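Isoflavone reductase (Medicago sativa, PDB 2GAS) reduces achiral isoflavones to chiral isoflavanones with NADPH, a late step on the route to the defence compound (-)-medicarpin in alfalfa. Local coordinates at residues L87-Q92 with A134-V139; F113-D118 with K272-Y277; G157-N162 with L263-S268. All coordinates share one frame; numbering follows the deposited sequence.

All three contacts are partly buried. Contact 1 lies in the Rossmann part, where one isoleucine of helix 126-143 fits against the loop behind strand 79-82. Contact 2 joins two loops by Leu115 on Asp274, Tyr277 beside Asp116, and a bridging water; salt bridges from Asp116 and Asp118 to Arg137 and Arg138 tie it to contact 1, their centres about 17 Å apart. Contact 3 is mainly aromatic and aliphatic packing between helices, and its helix 259-271 runs on into the second loop of contact 2, with Ser268 meeting Asp274. Contacts 1 and 3 do not touch, their nearest atoms being about 11 Å apart.

Contact 1: L87-Q92 with A134-V139; sequences LLIEDQ and ASIRRV
Ile136 enters from helix 126-143 and aims its side chain between Ile89 and Gln92, so one branched side chain carries most of the contact. Its CG1 branch is anti to its own carbonyl carbon (chi1 -73°) and continues outward in extended form, carrying CD1 away from the helix and into the bend of residues 89-92. The model sets CD1 too near its neighbours on both Ile89 and Gln92, and its exact place is doubtful. Ile89 turns its CG2 methyl to this side, and the two isoleucine side chains meet at a slant; the tentative distance from Ile136 CG1 to Ile89 CG2 is 4.1 Å. Gln92 approaches differently. Its chain, extended beyond CG, lies roughly at right angles to that of Ile136, and the amide end comes alongside the CG2 branch, with Gln92 CD 4.2 Å from Ile136 CG2.

In the Rossmann fold of this NADPH-dependent reductase, residues 87-92 form the connection from strand 79-82 to helix 92-102. The contact therefore fastens the start of one helix of the fold to the flank of another, with the CA atoms of Gln92 and Ile136 7.3 Å apart. Glutamine suits its place because its methylenes can pack while its amide serves the backbone: Gln92 OE1 accepts from Ser111 N, and NE2 is modelled bonding back to Ile89 O, although crowding makes that second bond less sure. Isoleucine at 89 gives an apolar flank that also touches Lys133, the residue assigned as proton acceptor. Arg137, next along the helix from Ile136, turns elsewhere and forms a salt bridge with Glu112, and, as in related reductases, it probably binds NADP(+).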
ATOM      1  N   LEU A  87     -10.240  -2.423  -7.250  1.00 27.73           N
ATOM      2  CA  LEU A  87     -10.707  -1.168  -7.824  1.00 28.50           C
ATOM      3  C   LEU A  87      -9.691  -0.570  -8.795  1.00 28.28           C
ATOM      4  O   LEU A  87      -8.490  -0.576  -8.531  1.00 28.57           O
ATOM      5  CB  LEU A  87     -11.017  -0.162  -6.708  1.00 31.09           C
ATOM      6  CG  LEU A  87     -12.063  -0.605  -5.677  1.00 33.45           C
ATOM      7  CD1 LEU A  87     -12.176   0.443  -4.578  1.00 34.01           C
ATOM      8  CD2 LEU A  87     -13.411  -0.821  -6.363  1.00 34.53           C
ATOM      9  N   LEU A  88     -10.181  -0.063  -9.924  1.00 25.08           N
ATOM     10  CA  LEU A  88      -9.321   0.552 -10.929  1.00 23.94           C
ATOM     11  C   LEU A  88      -8.892   1.941 -10.481  1.00 23.15           C
ATOM     12  O   LEU A  88      -9.692   2.708  -9.950  1.00 23.17           O
ATOM     13  CB  LEU A  88     -10.058   0.676 -12.259  1.00 24.54           C
ATOM     14  CG  LEU A  88     -10.444  -0.633 -12.948  1.00 24.85           C
ATOM     15  CD1 LEU A  88     -11.291  -0.330 -14.173  1.00 26.26           C
ATOM     16  CD2 LEU A  88      -9.188  -1.393 -13.327  1.00 25.91           C
ATOM     17  N   ILE A  89      -7.625   2.268 -10.706  1.00 21.81           N
ATOM     18  CA  ILE A  89      -7.121   3.576 -10.316  1.00 22.29           C
ATOM     19  C   ILE A  89      -7.963   4.683 -10.937  1.00 23.33           C
ATOM     20  O   ILE A  89      -8.407   5.598 -10.246  1.00 21.44           O
ATOM     21  CB  ILE A  89      -5.650   3.747 -10.749  1.00 21.89           C
ATOM     22  CG1 ILE A  89      -4.768   2.769  -9.970  1.00 23.90           C
ATOM     23  CG2 ILE A  89      -5.183   5.170 -10.504  1.00 23.07           C
ATOM     24  CD1 ILE A  89      -4.853   2.924  -8.461  1.00 27.60           C
ATOM     25  N   GLU A  90      -8.202   4.579 -12.238  1.00 24.77           N
ATOM     26  CA  GLU A  90      -8.969   5.593 -12.946  1.00 26.34           C
ATOM     27  C   GLU A  90     -10.397   5.797 -12.451  1.00 25.67           C
ATOM     28  O   GLU A  90     -10.981   6.856 -12.678  1.00 26.62           O
ATOM     29  CB  GLU A  90      -8.981   5.299 -14.450  1.00 29.66           C
ATOM     30  CG  GLU A  90      -9.570   3.952 -14.847  1.00 35.59           C
ATOM     31  CD  GLU A  90      -8.564   2.807 -14.812  1.00 39.74           C
ATOM     32  OE1 GLU A  90      -8.883   1.739 -15.380  1.00 41.97           O
ATOM     33  OE2 GLU A  90      -7.466   2.961 -14.227  1.00 38.06           O
ATOM     34  N   ASP A  91     -10.968   4.799 -11.779  1.00 23.65           N
ATOM     35  CA  ASP A  91     -12.328   4.937 -11.273  1.00 23.75           C
ATOM     36  C   ASP A  91     -12.429   5.895 -10.085  1.00 22.28           C
ATOM     37  O   ASP A  91     -13.526   6.244  -9.647  1.00 21.02           O
ATOM     38  CB  ASP A  91     -12.917   3.573 -10.901  1.00 26.19           C
ATOM     39  CG  ASP A  91     -13.478   2.832 -12.106  1.00 27.06           C
ATOM     40  OD1 ASP A  91     -13.758   3.488 -13.134  1.00 28.09           O
ATOM     41  OD2 ASP A  91     -13.654   1.599 -12.027  1.00 28.35           O
ATOM     42  N   GLN A  92     -11.291   6.336  -9.564  1.00 20.27           N
ATOM     43  CA  GLN A  92     -11.332   7.269  -8.447  1.00 19.92           C
ATOM     44  C   GLN A  92     -11.892   8.610  -8.909  1.00 18.79           C
ATOM     45  O   GLN A  92     -12.213   9.466  -8.093  1.00 19.76           O
ATOM     46  CB  GLN A  92      -9.942   7.446  -7.837  1.00 18.75           C
ATOM     47  CG  GLN A  92      -9.468   6.189  -7.127  1.00 19.33           C
ATOM     48  CD  GLN A  92      -8.069   6.317  -6.580  1.00 19.47           C
ATOM     49  OE1 GLN A  92      -7.874   6.601  -5.398  1.00 18.71           O
ATOM     50  NE2 GLN A  92      -7.081   6.117  -7.442  1.00 17.62           N
ATOM     51  N   ALA A 134      -0.371   9.534 -10.010  1.00 15.57           N
ATOM     52  CA  ALA A 134       0.011  10.929  -9.853  1.00 16.87           C
ATOM     53  C   ALA A 134      -1.069  11.823 -10.457  1.00 18.19           C
ATOM     54  O   ALA A 134      -1.366  12.891  -9.928  1.00 18.34           O
ATOM     55  CB  ALA A 134       1.352  11.196 -10.525  1.00 16.82           C
ATOM     56  N   SER A 135      -1.656  11.382 -11.566  1.00 19.74           N
ATOM     57  CA  SER A 135      -2.709  12.166 -12.205  1.00 19.22           C
ATOM     58  C   SER A 135      -3.902  12.307 -11.272  1.00 18.42           C
ATOM     59  O   SER A 135      -4.540  13.362 -11.217  1.00 19.50           O
ATOM     60  CB  SER A 135      -3.141  11.513 -13.517  1.00 21.76           C
ATOM     61  OG  SER A 135      -2.147  11.701 -14.505  1.00 24.69           O
ATOM     62  N   ILE A 136      -4.210  11.242 -10.540  1.00 18.13           N
ATOM     63  CA  ILE A 136      -5.312  11.288  -9.593  1.00 18.48           C
ATOM     64  C   ILE A 136      -4.997  12.284  -8.477  1.00 18.08           C
ATOM     65  O   ILE A 136      -5.882  12.994  -7.999  1.00 17.45           O
ATOM     66  CB  ILE A 136      -5.603   9.884  -9.028  1.00 19.18           C
ATOM     67  CG1 ILE A 136      -6.277   9.051 -10.122  1.00 21.83           C
ATOM     68  CG2 ILE A 136      -6.497   9.969  -7.798  1.00 18.44           C
ATOM     69  CD1 ILE A 136      -6.748   7.726  -9.663  1.00 28.40           C
ATOM     70  N   ARG A 137      -3.734  12.351  -8.067  1.00 17.12           N
ATOM     71  CA  ARG A 137      -3.350  13.313  -7.039  1.00 15.82           C
ATOM     72  C   ARG A 137      -3.659  14.719  -7.547  1.00 16.24           C
ATOM     73  O   ARG A 137      -4.193  15.543  -6.813  1.00 17.17           O
ATOM     74  CB  ARG A 137      -1.854  13.237  -6.731  1.00 15.36           C
ATOM     75  CG  ARG A 137      -1.421  11.990  -6.014  1.00 15.28           C
ATOM     76  CD  ARG A 137       0.027  12.133  -5.573  1.00 14.59           C
ATOM     77  NE  ARG A 137       0.478  10.973  -4.805  1.00 15.23           N
ATOM     78  CZ  ARG A 137       1.655  10.902  -4.204  1.00 16.29           C
ATOM     79  NH1 ARG A 137       2.500  11.925  -4.276  1.00 15.88           N
ATOM     80  NH2 ARG A 137       1.996   9.799  -3.549  1.00 15.82           N
ATOM     81  N   ARG A 138      -3.321  14.982  -8.806  1.00 17.38           N
ATOM     82  CA  ARG A 138      -3.559  16.296  -9.389  1.00 17.64           C
ATOM     83  C   ARG A 138      -5.043  16.650  -9.403  1.00 17.44           C
ATOM     84  O   ARG A 138      -5.408  17.804  -9.169  1.00 16.87           O
ATOM     85  CB  ARG A 138      -2.978  16.366 -10.808  1.00 19.50           C
ATOM     86  CG  ARG A 138      -1.458  16.126 -10.887  1.00 19.49           C
ATOM     87  CD  ARG A 138      -0.648  17.153 -10.100  1.00 20.73           C
ATOM     88  NE  ARG A 138      -0.418  16.787  -8.701  1.00 20.31           N
ATOM     89  CZ  ARG A 138       0.479  15.888  -8.298  1.00 20.92           C
ATOM     90  NH1 ARG A 138       1.235  15.248  -9.184  1.00 20.70           N
ATOM     91  NH2 ARG A 138       0.642  15.650  -7.001  1.00 19.99           N
ATOM     92  N   VAL A 139      -5.899  15.663  -9.668  1.00 16.79           N
ATOM     93  CA  VAL A 139      -7.341  15.906  -9.683  1.00 16.65           C
ATOM     94  C   VAL A 139      -7.801  16.272  -8.275  1.00 18.14           C
ATOM     95  O   VAL A 139      -8.535  17.238  -8.078  1.00 18.34           O
ATOM     96  CB  VAL A 139      -8.125  14.663 -10.146  1.00 16.58           C
ATOM     97  CG1 VAL A 139      -9.624  14.928 -10.038  1.00 17.79           C
ATOM     98  CG2 VAL A 139      -7.755  14.318 -11.581  1.00 19.01           C
TER

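Contact 2: F113-D118 with K272-Y277; sequences FGLDVD and KGDAVY
The Tyr277 ring approaches Asp116 obliquely with its hydroxyl end, Tyr277 OH lying 4.0 Å from Asp116 CB, while Asp274 O sits at the ring edge, in its plane. Arg215 makes a cation-pi contact with the same ring, and His213 and His153 both hydrogen-bond to its hydroxyl, so the ring is held at both its aromatic surface and its polar end. The other flat group, the carboxylate of Asp116, receives Asp118 N on OD1 at 3.0 Å from above its plane, 46° out of it; this closes an Asx turn. OD1 also forms a salt bridge with Arg137, and OD2 one with Arg119.

Here the loop that follows strand 107-109 of the Rossmann sheet meets the loop that leaves helix 259-271. Gly273, the first residue past that helix to leave helical angles, has a positive phi of 66°, which glycine adopts with little strain, and starts a type I beta turn to Val276. Leu115 crosses Asp274 at about a right angle. Asp274 CG sits between its backbone N and carbonyl carbon (chi1 52°), bringing the carboxylate toward Leu115, whose CD1 lies 3.6 Å from Asp274 CB and 3.5 Å from Asp274 OD2, the oxygen that bonds to Ser268. A water completes the join, accepting from Asp116 N at 2.8 Å and donating to Asp274 O at 2.7 Å.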
ATOM      1  N   PHE A 113      -0.782   3.549  -1.193  1.00 14.56           N
ATOM      2  CA  PHE A 113      -0.247   2.338  -0.580  1.00 15.01           C
ATOM      3  C   PHE A 113       0.931   1.698  -1.307  1.00 17.07           C
ATOM      4  O   PHE A 113       1.019   0.471  -1.444  1.00 18.32           O
ATOM      5  CB  PHE A 113      -1.389   1.328  -0.392  1.00 15.07           C
ATOM      6  CG  PHE A 113      -2.541   1.879   0.399  1.00 15.54           C
ATOM      7  CD1 PHE A 113      -3.676   2.373  -0.244  1.00 14.74           C
ATOM      8  CD2 PHE A 113      -2.455   1.988   1.788  1.00 14.28           C
ATOM      9  CE1 PHE A 113      -4.705   2.974   0.476  1.00 16.36           C
ATOM     10  CE2 PHE A 113      -3.482   2.590   2.516  1.00 15.35           C
ATOM     11  CZ  PHE A 113      -4.610   3.085   1.858  1.00 16.87           C
ATOM     12  N   GLY A 114       1.843   2.549  -1.757  1.00 16.12           N
ATOM     13  CA  GLY A 114       3.037   2.097  -2.441  1.00 16.98           C
ATOM     14  C   GLY A 114       4.095   3.169  -2.291  1.00 16.52           C
ATOM     15  O   GLY A 114       4.168   3.840  -1.263  1.00 17.02           O
ATOM     16  N   LEU A 115       4.923   3.340  -3.310  1.00 16.71           N
ATOM     17  CA  LEU A 115       5.960   4.364  -3.246  1.00 15.63           C
ATOM     18  C   LEU A 115       5.313   5.735  -3.411  1.00 15.42           C
ATOM     19  O   LEU A 115       4.114   5.839  -3.670  1.00 15.90           O
ATOM     20  CB  LEU A 115       6.996   4.150  -4.359  1.00 17.38           C
ATOM     21  CG  LEU A 115       6.628   4.616  -5.774  1.00 20.35           C
ATOM     22  CD1 LEU A 115       7.811   4.393  -6.697  1.00 22.00           C
ATOM     23  CD2 LEU A 115       5.409   3.862  -6.277  1.00 22.44           C
ATOM     24  N   ASP A 116       6.098   6.793  -3.241  1.00 15.42           N
ATOM     25  CA  ASP A 116       5.576   8.141  -3.437  1.00 16.77           C
ATOM     26  C   ASP A 116       5.634   8.350  -4.955  1.00 17.60           C
ATOM     27  O   ASP A 116       6.716   8.525  -5.517  1.00 18.14           O
ATOM     28  CB  ASP A 116       6.457   9.173  -2.724  1.00 17.10           C
ATOM     29  CG  ASP A 116       5.924  10.579  -2.869  1.00 16.90           C
ATOM     30  OD1 ASP A 116       5.037  10.776  -3.721  1.00 17.05           O
ATOM     31  OD2 ASP A 116       6.387  11.486  -2.144  1.00 17.54           O
ATOM     32  N   VAL A 117       4.476   8.329  -5.616  1.00 17.62           N
ATOM     33  CA  VAL A 117       4.443   8.465  -7.070  1.00 17.83           C
ATOM     34  C   VAL A 117       4.904   9.804  -7.633  1.00 18.94           C
ATOM     35  O   VAL A 117       5.020   9.958  -8.852  1.00 18.55           O
ATOM     36  CB  VAL A 117       3.044   8.113  -7.643  1.00 15.17           C
ATOM     37  CG1 VAL A 117       2.717   6.664  -7.336  1.00 15.89           C
ATOM     38  CG2 VAL A 117       1.979   9.039  -7.067  1.00 16.55           C
ATOM     39  N   ASP A 118       5.171  10.771  -6.763  1.00 18.22           N
ATOM     40  CA  ASP A 118       5.675  12.062  -7.230  1.00 18.24           C
ATOM     41  C   ASP A 118       7.193  12.061  -7.076  1.00 19.96           C
ATOM     42  O   ASP A 118       7.861  13.057  -7.358  1.00 19.23           O
ATOM     43  CB  ASP A 118       5.054  13.210  -6.433  1.00 18.66           C
ATOM     44  CG  ASP A 118       3.669  13.585  -6.938  1.00 19.44           C
ATOM     45  OD1 ASP A 118       2.860  14.089  -6.134  1.00 20.53           O
ATOM     46  OD2 ASP A 118       3.399  13.387  -8.143  1.00 21.20           O
ATOM     47  N   LYS A 272      16.835   1.909  -8.420  1.00 17.85           N
ATOM     48  CA  LYS A 272      16.658   3.352  -8.372  1.00 18.87           C
ATOM     49  C   LYS A 272      16.473   3.862  -6.950  1.00 19.26           C
ATOM     50  O   LYS A 272      16.669   5.048  -6.688  1.00 21.88           O
ATOM     51  CB  LYS A 272      15.468   3.779  -9.238  1.00 17.53           C
ATOM     52  CG  LYS A 272      15.565   3.367 -10.707  1.00 20.68           C
ATOM     53  CD  LYS A 272      16.825   3.905 -11.379  1.00 23.74           C
ATOM     54  CE  LYS A 272      16.791   5.421 -11.491  1.00 27.25           C
ATOM     55  NZ  LYS A 272      17.920   5.943 -12.326  1.00 30.44           N
ATOM     56  N   GLY A 273      16.103   2.967  -6.037  1.00 19.86           N
ATOM     57  CA  GLY A 273      15.901   3.356  -4.651  1.00 20.32           C
ATOM     58  C   GLY A 273      14.731   4.303  -4.454  1.00 20.30           C
ATOM     59  O   GLY A 273      14.894   5.393  -3.897  1.00 20.78           O
ATOM     60  N   ASP A 274      13.542   3.895  -4.890  1.00 19.41           N
ATOM     61  CA  ASP A 274      12.382   4.766  -4.741  1.00 18.55           C
ATOM     62  C   ASP A 274      11.965   5.054  -3.297  1.00 18.21           C
ATOM     63  O   ASP A 274      11.142   5.939  -3.062  1.00 17.27           O
ATOM     64  CB  ASP A 274      11.182   4.243  -5.556  1.00 19.42           C
ATOM     65  CG  ASP A 274      10.848   2.790  -5.278  1.00 19.13           C
ATOM     66  OD1 ASP A 274      11.047   2.320  -4.141  1.00 19.81           O
ATOM     67  OD2 ASP A 274      10.359   2.116  -6.211  1.00 19.76           O
ATOM     68  N   ALA A 275      12.530   4.330  -2.330  1.00 17.17           N
ATOM     69  CA  ALA A 275      12.200   4.572  -0.924  1.00 18.12           C
ATOM     70  C   ALA A 275      13.213   5.526  -0.308  1.00 18.68           C
ATOM     71  O   ALA A 275      13.096   5.897   0.861  1.00 19.54           O
ATOM     72  CB  ALA A 275      12.188   3.260  -0.135  1.00 17.35           C
ATOM     73  N   VAL A 276      14.198   5.930  -1.106  1.00 17.96           N
ATOM     74  CA  VAL A 276      15.256   6.821  -0.643  1.00 18.99           C
ATOM     75  C   VAL A 276      15.038   8.263  -1.084  1.00 19.26           C
ATOM     76  O   VAL A 276      15.101   8.571  -2.272  1.00 20.48           O
ATOM     77  CB  VAL A 276      16.626   6.355  -1.175  1.00 18.47           C
ATOM     78  CG1 VAL A 276      17.732   7.262  -0.651  1.00 22.02           C
ATOM     79  CG2 VAL A 276      16.870   4.915  -0.770  1.00 19.05           C
ATOM     80  N   TYR A 277      14.779   9.135  -0.114  1.00 19.82           N
ATOM     81  CA  TYR A 277      14.556  10.555  -0.374  1.00 20.48           C
ATOM     82  C   TYR A 277      14.328  11.312   0.926  1.00 22.84           C
ATOM     83  O   TYR A 277      13.882  10.743   1.917  1.00 22.20           O
ATOM     84  CB  TYR A 277      13.340  10.763  -1.291  1.00 20.29           C
ATOM     85  CG  TYR A 277      12.066  10.095  -0.806  1.00 19.39           C
ATOM     86  CD1 TYR A 277      11.725   8.816  -1.235  1.00 18.06           C
ATOM     87  CD2 TYR A 277      11.210  10.737   0.095  1.00 18.54           C
ATOM     88  CE1 TYR A 277      10.571   8.187  -0.785  1.00 17.87           C
ATOM     89  CE2 TYR A 277      10.048  10.112   0.556  1.00 18.47           C
ATOM     90  CZ  TYR A 277       9.737   8.836   0.109  1.00 16.85           C
ATOM     91  OH  TYR A 277       8.600   8.190   0.543  1.00 18.24           O
TER
HETATM   92  O   HOH W   1       8.809   6.912  -3.966  1.00 19.33           O

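Contact 3: G157-N162 with L263-S268; sequences GYFLRN and LALYHS
Phe159 projects from the short helix 156-160 onto Leu265 and Tyr266 of helix 259-271, a helix-to-helix packing contact between two segments that follow the parallel sheet in the chain of this NADP-binding Rossmann-type reductase. The first helix is irregular, weakly bonded and with a wider pi-type turn, whereas the second is regular throughout these residues. Because the CA atoms of Phe159 and Tyr266 are 8.6 Å apart, long side chains are needed to span the gap, and both residues are well suited to it.

The apolar contacts come first. Phe159 carries its ring across from the side of its helix, and the far end of the ring meets the isobutyl group of Leu265, which crosses it at about a right angle. Phe159 CZ is 3.8 Å from Leu265 CD2, and Phe159 CE2 is 4.1 Å from Leu265 CG. Leu265 holds CG anti to its backbone N (chi1 -177°), which directs the branch outward to the ring. Tyr266 offers its ring edge: Phe159 CD2 lies near the ring plane, at 4.3 Å from Tyr266 CE2. Leu265 also touches Phe130 of helix 126-143, and Leu166 packs on Tyr266.

At the other end of Tyr266 the polar atoms are few. The end of the Asn162 side chain comes near that hydroxyl, although which atom of its amide is oxygen is uncertain. Tyrosine combines two roles, its ring packing beside Phe159 while its phenol meets one water. This water donates to Tyr158 O at 2.6 Å and lies an unusually short 2.4 Å from Tyr266 OH, a length to be read with caution.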
ATOM      1  N   GLY A 157       4.319  -8.936   2.524  1.00 18.27           N
ATOM      2  CA  GLY A 157       3.674 -10.043   1.843  1.00 20.48           C
ATOM      3  C   GLY A 157       3.842 -10.061   0.338  1.00 23.35           C
ATOM      4  O   GLY A 157       3.577 -11.077  -0.300  1.00 25.03           O
ATOM      5  N   TYR A 158       4.286  -8.943  -0.231  1.00 23.79           N
ATOM      6  CA  TYR A 158       4.474  -8.849  -1.672  1.00 26.51           C
ATOM      7  C   TYR A 158       5.930  -8.812  -2.112  1.00 26.93           C
ATOM      8  O   TYR A 158       6.281  -9.421  -3.124  1.00 29.07           O
ATOM      9  CB  TYR A 158       3.752  -7.613  -2.212  1.00 28.94           C
ATOM     10  CG  TYR A 158       2.250  -7.758  -2.215  1.00 34.82           C
ATOM     11  CD1 TYR A 158       1.622  -8.655  -3.078  1.00 37.14           C
ATOM     12  CD2 TYR A 158       1.455  -7.023  -1.334  1.00 38.01           C
ATOM     13  CE1 TYR A 158       0.239  -8.819  -3.066  1.00 40.35           C
ATOM     14  CE2 TYR A 158       0.069  -7.179  -1.313  1.00 40.39           C
ATOM     15  CZ  TYR A 158      -0.530  -8.079  -2.182  1.00 40.94           C
ATOM     16  OH  TYR A 158      -1.896  -8.248  -2.165  1.00 45.02           O
ATOM     17  N   PHE A 159       6.773  -8.106  -1.359  1.00 24.32           N
ATOM     18  CA  PHE A 159       8.187  -7.979  -1.706  1.00 24.03           C
ATOM     19  C   PHE A 159       9.130  -8.861  -0.903  1.00 23.98           C
ATOM     20  O   PHE A 159       9.921  -9.616  -1.466  1.00 26.62           O
ATOM     21  CB  PHE A 159       8.668  -6.533  -1.530  1.00 26.15           C
ATOM     22  CG  PHE A 159       8.117  -5.567  -2.541  1.00 29.78           C
ATOM     23  CD1 PHE A 159       6.819  -5.086  -2.431  1.00 28.07           C
ATOM     24  CD2 PHE A 159       8.917  -5.110  -3.586  1.00 30.25           C
ATOM     25  CE1 PHE A 159       6.322  -4.160  -3.346  1.00 29.71           C
ATOM     26  CE2 PHE A 159       8.430  -4.186  -4.506  1.00 31.63           C
ATOM     27  CZ  PHE A 159       7.129  -3.709  -4.384  1.00 29.64           C
ATOM     28  N   LEU A 160       9.054  -8.744   0.417  1.00 19.92           N
ATOM     29  CA  LEU A 160       9.938  -9.486   1.297  1.00 18.89           C
ATOM     30  C   LEU A 160       9.708 -10.987   1.334  1.00 20.25           C
ATOM     31  O   LEU A 160      10.657 -11.754   1.495  1.00 18.94           O
ATOM     32  CB  LEU A 160       9.843  -8.914   2.714  1.00 16.64           C
ATOM     33  CG  LEU A 160      10.960  -9.310   3.681  1.00 19.05           C
ATOM     34  CD1 LEU A 160      12.311  -8.919   3.086  1.00 21.23           C
ATOM     35  CD2 LEU A 160      10.750  -8.617   5.026  1.00 19.08           C
ATOM     36  N   ARG A 161       8.458 -11.413   1.177  1.00 19.14           N
ATOM     37  CA  ARG A 161       8.156 -12.836   1.237  1.00 22.15           C
ATOM     38  C   ARG A 161       9.015 -13.692   0.319  1.00 20.20           C
ATOM     39  O   ARG A 161       9.385 -14.806   0.679  1.00 21.40           O
ATOM     40  CB  ARG A 161       6.686 -13.102   0.930  1.00 22.89           C
ATOM     41  CG  ARG A 161       6.351 -14.566   1.083  1.00 28.61           C
ATOM     42  CD  ARG A 161       4.885 -14.850   0.910  1.00 28.56           C
ATOM     43  NE  ARG A 161       4.635 -16.281   1.040  1.00 31.41           N
ATOM     44  CZ  ARG A 161       3.426 -16.825   1.066  1.00 34.13           C
ATOM     45  NH1 ARG A 161       2.351 -16.054   0.969  1.00 36.15           N
ATOM     46  NH2 ARG A 161       3.294 -18.139   1.187  1.00 34.35           N
ATOM     47  N   ASN A 162       9.316 -13.203  -0.877  1.00 19.22           N
ATOM     48  CA  ASN A 162      10.153 -13.999  -1.761  1.00 19.87           C
ATOM     49  C   ASN A 162      11.474 -13.311  -2.058  1.00 19.43           C
ATOM     50  O   ASN A 162      12.129 -13.616  -3.053  1.00 19.63           O
ATOM     51  CB  ASN A 162       9.413 -14.344  -3.059  1.00 23.17           C
ATOM     52  CG  ASN A 162       9.034 -13.129  -3.868  1.00 24.73           C
ATOM     53  OD1 ASN A 162       8.458 -13.262  -4.952  1.00 31.44           O
ATOM     54  ND2 ASN A 162       9.340 -11.941  -3.360  1.00 24.19           N
ATOM     55  N   LEU A 263       9.502  -6.941 -13.028  1.00 23.70           N
ATOM     56  CA  LEU A 263      10.907  -6.549 -13.033  1.00 22.29           C
ATOM     57  C   LEU A 263      11.070  -5.040 -12.958  1.00 20.19           C
ATOM     58  O   LEU A 263      11.998  -4.543 -12.320  1.00 18.22           O
ATOM     59  CB  LEU A 263      11.615  -7.062 -14.289  1.00 25.52           C
ATOM     60  CG  LEU A 263      12.408  -8.364 -14.189  1.00 30.26           C
ATOM     61  CD1 LEU A 263      13.228  -8.525 -15.460  1.00 29.17           C
ATOM     62  CD2 LEU A 263      13.326  -8.336 -12.972  1.00 30.14           C
ATOM     63  N   ALA A 264      10.181  -4.305 -13.622  1.00 18.54           N
ATOM     64  CA  ALA A 264      10.258  -2.848 -13.596  1.00 17.52           C
ATOM     65  C   ALA A 264       9.973  -2.357 -12.175  1.00 17.65           C
ATOM     66  O   ALA A 264      10.573  -1.397 -11.708  1.00 16.29           O
ATOM     67  CB  ALA A 264       9.260  -2.245 -14.579  1.00 18.13           C
ATOM     68  N   LEU A 265       9.047  -3.028 -11.494  1.00 17.00           N
ATOM     69  CA  LEU A 265       8.718  -2.663 -10.121  1.00 18.27           C
ATOM     70  C   LEU A 265       9.957  -2.865  -9.238  1.00 17.34           C
ATOM     71  O   LEU A 265      10.320  -1.983  -8.461  1.00 16.47           O
ATOM     72  CB  LEU A 265       7.555  -3.525  -9.615  1.00 19.95           C
ATOM     73  CG  LEU A 265       7.020  -3.229  -8.212  1.00 23.27           C
ATOM     74  CD1 LEU A 265       6.566  -1.781  -8.112  1.00 25.66           C
ATOM     75  CD2 LEU A 265       5.859  -4.167  -7.919  1.00 24.75           C
ATOM     76  N   TYR A 266      10.608  -4.020  -9.377  1.00 18.38           N
ATOM     77  CA  TYR A 266      11.813  -4.331  -8.605  1.00 18.70           C
ATOM     78  C   TYR A 266      12.952  -3.377  -8.964  1.00 17.82           C
ATOM     79  O   TYR A 266      13.722  -2.969  -8.102  1.00 18.03           O
ATOM     80  CB  TYR A 266      12.271  -5.765  -8.879  1.00 19.90           C
ATOM     81  CG  TYR A 266      11.320  -6.843  -8.421  1.00 22.53           C
ATOM     82  CD1 TYR A 266      11.326  -8.092  -9.037  1.00 25.29           C
ATOM     83  CD2 TYR A 266      10.429  -6.629  -7.369  1.00 21.27           C
ATOM     84  CE1 TYR A 266      10.472  -9.104  -8.625  1.00 25.89           C
ATOM     85  CE2 TYR A 266       9.562  -7.646  -6.945  1.00 25.56           C
ATOM     86  CZ  TYR A 266       9.593  -8.876  -7.584  1.00 24.47           C
ATOM     87  OH  TYR A 266       8.738  -9.887  -7.205  1.00 27.72           O
ATOM     88  N   HIS A 267      13.070  -3.043 -10.246  1.00 16.53           N
ATOM     89  CA  HIS A 267      14.108  -2.119 -10.700  1.00 17.28           C
ATOM     90  C   HIS A 267      13.998  -0.790  -9.947  1.00 16.97           C
ATOM     91  O   HIS A 267      14.981  -0.258  -9.436  1.00 16.66           O
ATOM     92  CB  HIS A 267      13.967  -1.886 -12.213  1.00 18.21           C
ATOM     93  CG  HIS A 267      14.717  -0.694 -12.725  1.00 20.27           C
ATOM     94  ND1 HIS A 267      16.079  -0.698 -12.942  1.00 21.71           N
ATOM     95  CD2 HIS A 267      14.288   0.547 -13.057  1.00 17.82           C
ATOM     96  CE1 HIS A 267      16.455   0.491 -13.387  1.00 19.21           C
ATOM     97  NE2 HIS A 267      15.387   1.263 -13.465  1.00 22.32           N
ATOM     98  N   SER A 268      12.788  -0.254  -9.876  1.00 15.41           N
ATOM     99  CA  SER A 268      12.555   1.003  -9.191  1.00 16.05           C
ATOM    100  C   SER A 268      12.831   0.896  -7.690  1.00 16.93           C
ATOM    101  O   SER A 268      13.392   1.805  -7.088  1.00 17.63           O
ATOM    102  CB  SER A 268      11.104   1.447  -9.424  1.00 15.07           C
ATOM    103  OG  SER A 268      10.797   2.613  -8.677  1.00 17.61           O
TER
HETATM  104  O   HOH W   2       8.268  -9.879  -4.803  1.00 27.97           O